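PDB 7C90: cytochrome c, mono-and diheme variant from Methylophaga aminisulfidivorans MP, which binds a covalently attached heme c and, as a cytochrome cL of a marine methylotroph, probably carries electrons in the methanol oxidation system. Local coordinates for residues A[68-71]-A[72-75]; A[163-167]-A[168-172]. All coordinates share one frame; numbering follows the deposited sequence.

Contact 1 of 2, residues A[68-71]-A[72-75]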
ATOM      1  N   ASN A  68      12.579   7.311 -26.234  1.00 30.38           N
ATOM      2  CA  ASN A  68      13.599   6.792 -25.283  1.00 28.43           C
ATOM      3  C   ASN A  68      14.619   5.947 -26.055  1.00 29.66           C
ATOM      4  O   ASN A  68      14.281   4.816 -26.367  1.00 29.10           O
ATOM      5  CB  ASN A  68      12.949   5.988 -24.151  1.00 28.95           C
ATOM      6  CG  ASN A  68      13.974   5.532 -23.134  1.00 29.36           C
ATOM      7  OD1 ASN A  68      15.167   5.797 -23.305  1.00 30.02           O
ATOM      8  ND2 ASN A  68      13.521   4.881 -22.074  1.00 25.92           N
ATOM      9  N   LEU A  69      15.793   6.504 -26.383  1.00 32.37           N
ATOM     10  CA  LEU A  69      16.847   5.821 -27.165  1.00 37.02           C
ATOM     11  C   LEU A  69      17.278   4.552 -26.446  1.00 36.27           C
ATOM     12  O   LEU A  69      17.857   3.705 -27.119  1.00 38.53           O
ATOM     13  CB  LEU A  69      18.082   6.715 -27.314  1.00 40.67           C
ATOM     14  CG  LEU A  69      17.952   7.898 -28.260  1.00 45.40           C
ATOM     15  CD1 LEU A  69      19.311   8.554 -28.461  1.00 49.37           C
ATOM     16  CD2 LEU A  69      17.319   7.480 -29.579  1.00 46.70           C
ATOM     17  N   TYR A  70      17.097   4.449 -25.128  1.00 32.24           N
ATOM     18  CA  TYR A  70      17.628   3.278 -24.383  1.00 28.79           C
ATOM     19  C   TYR A  70      16.750   2.046 -24.599  1.00 28.29           C
ATOM     20  O   TYR A  70      17.242   0.996 -24.204  1.00 26.15           O
ATOM     21  CB  TYR A  70      17.812   3.534 -22.887  1.00 29.75           C
ATOM     22  CG  TYR A  70      18.854   4.558 -22.516  1.00 30.48           C
ATOM     23  CD1 TYR A  70      20.118   4.596 -23.108  1.00 33.33           C
ATOM     24  CD2 TYR A  70      18.572   5.492 -21.539  1.00 30.67           C
ATOM     25  CE1 TYR A  70      21.064   5.542 -22.730  1.00 32.11           C
ATOM     26  CE2 TYR A  70      19.503   6.431 -21.137  1.00 30.08           C
ATOM     27  CZ  TYR A  70      20.756   6.457 -21.730  1.00 35.12           C
ATOM     28  OH  TYR A  70      21.641   7.403 -21.306  1.00 29.66           O
ATOM     29  N   ASN A  71      15.560   2.145 -25.216  1.00 27.98           N
ATOM     30  CA  ASN A  71      14.677   0.968 -25.420  1.00 31.17           C
ATOM     31  C   ASN A  71      15.404  -0.174 -26.155  1.00 34.96           C
ATOM     32  O   ASN A  71      14.981  -1.334 -25.973  1.00 32.30           O
ATOM     33  CB  ASN A  71      13.367   1.329 -26.128  1.00 32.56           C
ATOM     34  CG  ASN A  71      12.430   2.092 -25.215  1.00 35.44           C
ATOM     35  OD1 ASN A  71      12.615   2.075 -23.997  1.00 30.32           O
ATOM     36  ND2 ASN A  71      11.449   2.777 -25.787  1.00 29.82           N
ATOM     37  N   THR A  72      16.407   0.114 -26.987  1.00 36.18           N
ATOM     38  CA  THR A  72      17.067  -0.888 -27.876  1.00 42.80           C
ATOM     39  C   THR A  72      18.470  -1.224 -27.351  1.00 45.35           C
ATOM     40  O   THR A  72      19.166  -2.011 -28.001  1.00 52.15           O
ATOM     41  CB  THR A  72      17.092  -0.396 -29.332  1.00 41.15           C
ATOM     42  OG1 THR A  72      17.596   0.938 -29.384  1.00 51.44           O
ATOM     43  CG2 THR A  72      15.726  -0.381 -29.975  1.00 43.45           C
ATOM     44  N   ASP A  73      18.870  -0.673 -26.204  1.00 46.51           N
ATOM     45  CA  ASP A  73      20.287  -0.672 -25.756  1.00 44.29           C
ATOM     46  C   ASP A  73      20.412  -1.665 -24.597  1.00 45.54           C
ATOM     47  O   ASP A  73      19.931  -1.359 -23.497  1.00 44.85           O
ATOM     48  CB  ASP A  73      20.752   0.763 -25.471  1.00 44.50           C
ATOM     49  CG  ASP A  73      22.109   0.869 -24.784  1.00 49.39           C
ATOM     50  OD1 ASP A  73      22.640  -0.181 -24.347  1.00 43.55           O
ATOM     51  OD2 ASP A  73      22.623   2.011 -24.673  1.00 54.10           O
ATOM     52  N   ASP A  74      21.042  -2.818 -24.847  1.00 46.29           N
ATOM     53  CA  ASP A  74      21.106  -3.956 -23.898  1.00 47.43           C
ATOM     54  C   ASP A  74      21.863  -3.557 -22.632  1.00 45.11           C
ATOM     55  O   ASP A  74      21.431  -3.980 -21.542  1.00 48.35           O
ATOM     56  CB  ASP A  74      21.680  -5.204 -24.569  1.00 59.03           C
ATOM     57  CG  ASP A  74      20.578  -6.076 -25.157  1.00 67.19           C
ATOM     58  OD1 ASP A  74      19.699  -5.525 -25.868  1.00 75.46           O
ATOM     59  OD2 ASP A  74      20.575  -7.285 -24.859  1.00 79.82           O
ATOM     60  N   GLU A  75      22.940  -2.790 -22.765  1.00 45.71           N
ATOM     61  CA  GLU A  75      23.746  -2.280 -21.629  1.00 50.07           C
ATOM     62  C   GLU A  75      22.868  -1.365 -20.764  1.00 49.01           C
ATOM     63  O   GLU A  75      22.936  -1.471 -19.532  1.00 46.03           O
ATOM     64  CB  GLU A  75      24.974  -1.524 -22.135  1.00 57.00           C
ATOM     65  CG  GLU A  75      25.938  -1.131 -21.022  1.00 72.84           C
ATOM     66  CD  GLU A  75      27.007  -0.114 -21.398  1.00 79.82           C
ATOM     67  OE1 GLU A  75      26.842   0.561 -22.438  1.00 87.88           O
ATOM     68  OE2 GLU A  75      28.001   0.009 -20.645  1.00 82.38           O
TER
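Tyr70 and Asp73 meet twice, once through the backbone and once through their side chains. The amide N of Asp73 gives a hydrogen bond to Tyr70 O at 3.1 Å. This closes a short turn, which brings Asp73 CB to 3.7 Å from Tyr70 O, and the two side chains lie alongside each other, pointing the same way. The Tyr70 ring has CG beside its own backbone N (chi1 -66°), and Tyr70 CD1 lies 3.9 Å from Asp73 OD2, with ring and carboxylate planes 68° apart. In Asp73, CG lies opposite the backbone N (chi1 170°), so the carboxylate runs along the same side as the tyrosine ring, while its OD1 accepts from the backbone N of Ala76. Thr72 OG1 stands 3.6 Å from Leu69 O, and Thr72 CG2 packs against Gln169 NE2. Two residues before Tyr70, Asn68 OD1 accepts from Tyr70 N at 3.0 Å, the donor standing above the plane of the Asn68 amide. Beyond the turn, Tyr70 OH bonds Asp142, its ring meets that of His146, and Asn71 ND2 bonds Asp117, joining this surface loop to helix 141-153 and to the start of helix 117-126. The arrangement is an Asx turn at Asn68 leading through a tight backbone turn into the N-cap of helix 74-87, held by Asp73.

Contact 2 of 2, residues A[163-167]-A[168-172]; sequences DWLTE and EQKAN
Gln169 reaches back along the chain to Thr166, and its side chain can be followed outward atom by atom. Gln169 CB lies 3.6 Å from Thr166 O. With CG beside the backbone N (chi1 -68°) and the chain extended beyond it, Gln169 CG passes 3.3 Å from Thr166 OG1 and CD stays close to the same hydroxyl oxygen. At the tip, Gln169 OE1 accepts from Thr166 N at 3.0 Å with a nearly straight N-H (167°), the donor tilted from the amide plane; OE1 also lies near Leu165 CA and CD2. In return Thr166 OG1 takes a weak bond from Gln169 N. With an alanine here, Thr166 N is likely to lose its acceptor and the Thr166 hydroxyl the CG and CD that lie against it. Lys170 runs extended past Leu165: Lys170 CG touches Leu165 CB, Lys170 CE comes 3.3 Å from Leu165 O, and Lys170 NZ donates to a water at 2.7 Å that in turn donates to the carbonyl oxygens of Asp163 and Leu165. Backbone bonds from Lys170 N to Thr166 O and from Ala171 N to Glu167 O begin the helix. Reciprocal bonding between Thr166 and Gln169 makes this a capping box at the N-terminus of helix 167-171.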
ATOM      1  N   ASP A 163       2.376   1.165 -27.405  1.00 37.48           N
ATOM      2  CA  ASP A 163       2.407   2.445 -28.161  1.00 36.50           C
ATOM      3  C   ASP A 163       3.848   2.931 -28.349  1.00 35.27           C
ATOM      4  O   ASP A 163       4.061   3.633 -29.328  1.00 39.64           O
ATOM      5  CB  ASP A 163       1.464   3.488 -27.557  1.00 41.05           C
ATOM      6  CG  ASP A 163      -0.007   3.131 -27.725  1.00 49.61           C
ATOM      7  OD1 ASP A 163      -0.341   2.429 -28.706  1.00 54.09           O
ATOM      8  OD2 ASP A 163      -0.820   3.549 -26.870  1.00 55.41           O
ATOM      9  N   TRP A 164       4.812   2.546 -27.504  1.00 29.83           N
ATOM     10  CA  TRP A 164       6.231   2.984 -27.599  1.00 31.32           C
ATOM     11  C   TRP A 164       6.954   2.287 -28.772  1.00 33.24           C
ATOM     12  O   TRP A 164       8.010   2.772 -29.168  1.00 30.91           O
ATOM     13  CB  TRP A 164       6.982   2.764 -26.274  1.00 31.02           C
ATOM     14  CG  TRP A 164       7.318   1.336 -25.969  1.00 28.45           C
ATOM     15  CD1 TRP A 164       8.503   0.702 -26.225  1.00 27.09           C
ATOM     16  CD2 TRP A 164       6.449   0.346 -25.400  1.00 26.79           C
ATOM     17  NE1 TRP A 164       8.432  -0.608 -25.841  1.00 27.41           N
ATOM     18  CE2 TRP A 164       7.177  -0.868 -25.365  1.00 27.21           C
ATOM     19  CE3 TRP A 164       5.135   0.354 -24.933  1.00 29.13           C
ATOM     20  CZ2 TRP A 164       6.648  -2.040 -24.844  1.00 26.86           C
ATOM     21  CZ3 TRP A 164       4.597  -0.817 -24.441  1.00 28.84           C
ATOM     22  CH2 TRP A 164       5.348  -1.994 -24.403  1.00 28.01           C
ATOM     23  N   LEU A 165       6.420   1.187 -29.289  1.00 32.78           N
ATOM     24  CA  LEU A 165       7.056   0.397 -30.389  1.00 35.73           C
ATOM     25  C   LEU A 165       6.658   0.979 -31.754  1.00 32.01           C
ATOM     26  O   LEU A 165       5.474   1.328 -31.932  1.00 38.95           O
ATOM     27  CB  LEU A 165       6.612  -1.070 -30.322  1.00 32.56           C
ATOM     28  CG  LEU A 165       7.052  -1.879 -29.113  1.00 31.82           C
ATOM     29  CD1 LEU A 165       6.422  -3.259 -29.154  1.00 35.95           C
ATOM     30  CD2 LEU A 165       8.568  -1.959 -29.023  1.00 35.05           C
ATOM     31  N   THR A 166       7.602   0.995 -32.697  1.00 35.88           N
ATOM     32  CA  THR A 166       7.366   1.317 -34.134  1.00 37.73           C
ATOM     33  C   THR A 166       6.619   0.145 -34.775  1.00 39.50           C
ATOM     34  O   THR A 166       6.614  -0.964 -34.169  1.00 35.83           O
ATOM     35  CB  THR A 166       8.672   1.643 -34.863  1.00 39.14           C
ATOM     36  OG1 THR A 166       9.457   0.458 -34.995  1.00 40.08           O
ATOM     37  CG2 THR A 166       9.471   2.717 -34.160  1.00 40.59           C
ATOM     38  N   GLU A 167       5.995   0.375 -35.934  1.00 39.68           N
ATOM     39  CA  GLU A 167       5.239  -0.675 -36.665  1.00 42.97           C
ATOM     40  C   GLU A 167       6.183  -1.865 -36.894  1.00 43.61           C
ATOM     41  O   GLU A 167       5.751  -3.008 -36.696  1.00 47.42           O
ATOM     42  CB  GLU A 167       4.663  -0.115 -37.965  1.00 48.61           C
ATOM     43  CG  GLU A 167       3.801   1.119 -37.766  1.00 54.96           C
ATOM     44  CD  GLU A 167       2.341   0.865 -37.413  1.00 64.74           C
ATOM     45  OE1 GLU A 167       2.022  -0.280 -37.003  1.00 62.97           O
ATOM     46  OE2 GLU A 167       1.512   1.823 -37.562  1.00 66.68           O
ATOM     47  N   GLU A 168       7.442  -1.586 -37.234  1.00 42.73           N
ATOM     48  CA  GLU A 168       8.519  -2.577 -37.499  1.00 51.29           C
ATOM     49  C   GLU A 168       8.740  -3.448 -36.255  1.00 54.39           C
ATOM     50  O   GLU A 168       8.804  -4.704 -36.381  1.00 50.86           O
ATOM     51  CB  GLU A 168       9.804  -1.824 -37.865  1.00 60.46           C
ATOM     52  CG  GLU A 168      10.700  -2.545 -38.855  1.00 69.13           C
ATOM     53  CD  GLU A 168      11.855  -1.706 -39.392  1.00 72.51           C
ATOM     54  OE1 GLU A 168      12.660  -2.246 -40.188  1.00 78.02           O
ATOM     55  OE2 GLU A 168      11.948  -0.511 -39.020  1.00 71.55           O
ATOM     56  N   GLN A 169       8.889  -2.804 -35.096  1.00 49.43           N
ATOM     57  CA  GLN A 169       9.168  -3.494 -33.808  1.00 44.02           C
ATOM     58  C   GLN A 169       7.972  -4.386 -33.447  1.00 43.51           C
ATOM     59  O   GLN A 169       8.201  -5.543 -33.075  1.00 44.66           O
ATOM     60  CB  GLN A 169       9.522  -2.441 -32.762  1.00 44.52           C
ATOM     61  CG  GLN A 169      10.853  -1.753 -33.049  1.00 42.41           C
ATOM     62  CD  GLN A 169      11.124  -0.600 -32.115  1.00 43.90           C
ATOM     63  OE1 GLN A 169      10.215   0.044 -31.603  1.00 41.41           O
ATOM     64  NE2 GLN A 169      12.394  -0.325 -31.895  1.00 47.32           N
ATOM     65  N   LYS A 170       6.743  -3.884 -33.595  1.00 46.42           N
ATOM     66  CA  LYS A 170       5.498  -4.656 -33.339  1.00 49.96           C
ATOM     67  C   LYS A 170       5.511  -5.938 -34.183  1.00 53.78           C
ATOM     68  O   LYS A 170       5.344  -7.036 -33.614  1.00 54.13           O
ATOM     69  CB  LYS A 170       4.253  -3.812 -33.634  1.00 47.26           C
ATOM     70  CG  LYS A 170       3.985  -2.713 -32.622  1.00 52.47           C
ATOM     71  CD  LYS A 170       2.759  -1.879 -32.906  1.00 52.52           C
ATOM     72  CE  LYS A 170       2.756  -0.617 -32.070  1.00 59.17           C
ATOM     73  NZ  LYS A 170       1.797   0.392 -32.572  1.00 63.56           N
ATOM     74  N   ALA A 171       5.719  -5.806 -35.493  1.00 55.95           N
ATOM     75  CA  ALA A 171       5.724  -6.937 -36.447  1.00 57.54           C
ATOM     76  C   ALA A 171       6.723  -7.998 -35.968  1.00 54.67           C
ATOM     77  O   ALA A 171       6.413  -9.183 -36.162  1.00 56.46           O
ATOM     78  CB  ALA A 171       6.037  -6.451 -37.845  1.00 53.82           C
ATOM     79  N   ASN A 172       7.834  -7.596 -35.325  1.00 53.25           N
ATOM     80  CA  ASN A 172       8.949  -8.499 -34.906  1.00 55.48           C
ATOM     81  C   ASN A 172       9.012  -8.723 -33.386  1.00 57.41           C
ATOM     82  O   ASN A 172      10.074  -9.139 -32.911  1.00 55.03           O
ATOM     83  CB  ASN A 172      10.290  -7.945 -35.376  1.00 58.17           C
ATOM     84  CG  ASN A 172      10.300  -7.749 -36.875  1.00 64.60           C
ATOM     85  OD1 ASN A 172      10.735  -6.710 -37.375  1.00 66.51           O
ATOM     86  ND2 ASN A 172       9.763  -8.725 -37.587  1.00 60.94           N
TER
HETATM   87  O   HOH W   1       3.037   2.795 -32.085  1.00 58.27           O

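Both contacts are local, lie at the surface and lead a loop into the first turn of a helix: contact 1 into helix 74-87, contact 2 into helix 167-171. Their capping chemistry differs. In contact 1 a carboxylate takes the cap position and bonds forward, beyond its own segments; in contact 2 the threonine and glutamine side chains each accept from the other residue's backbone N, the bond to the threonine hydroxyl being weak, with a water bridging nearby. Both reach helix 141-153, contact 1 by hydrogen bonds and ring contacts of Tyr70, contact 2 by the cation-pi pair of Trp164 with Arg152; contact 2 lies farther from the chain's centre. They touch directly, Asn71 ND2 lying 3.6 Å from Trp164 CD1.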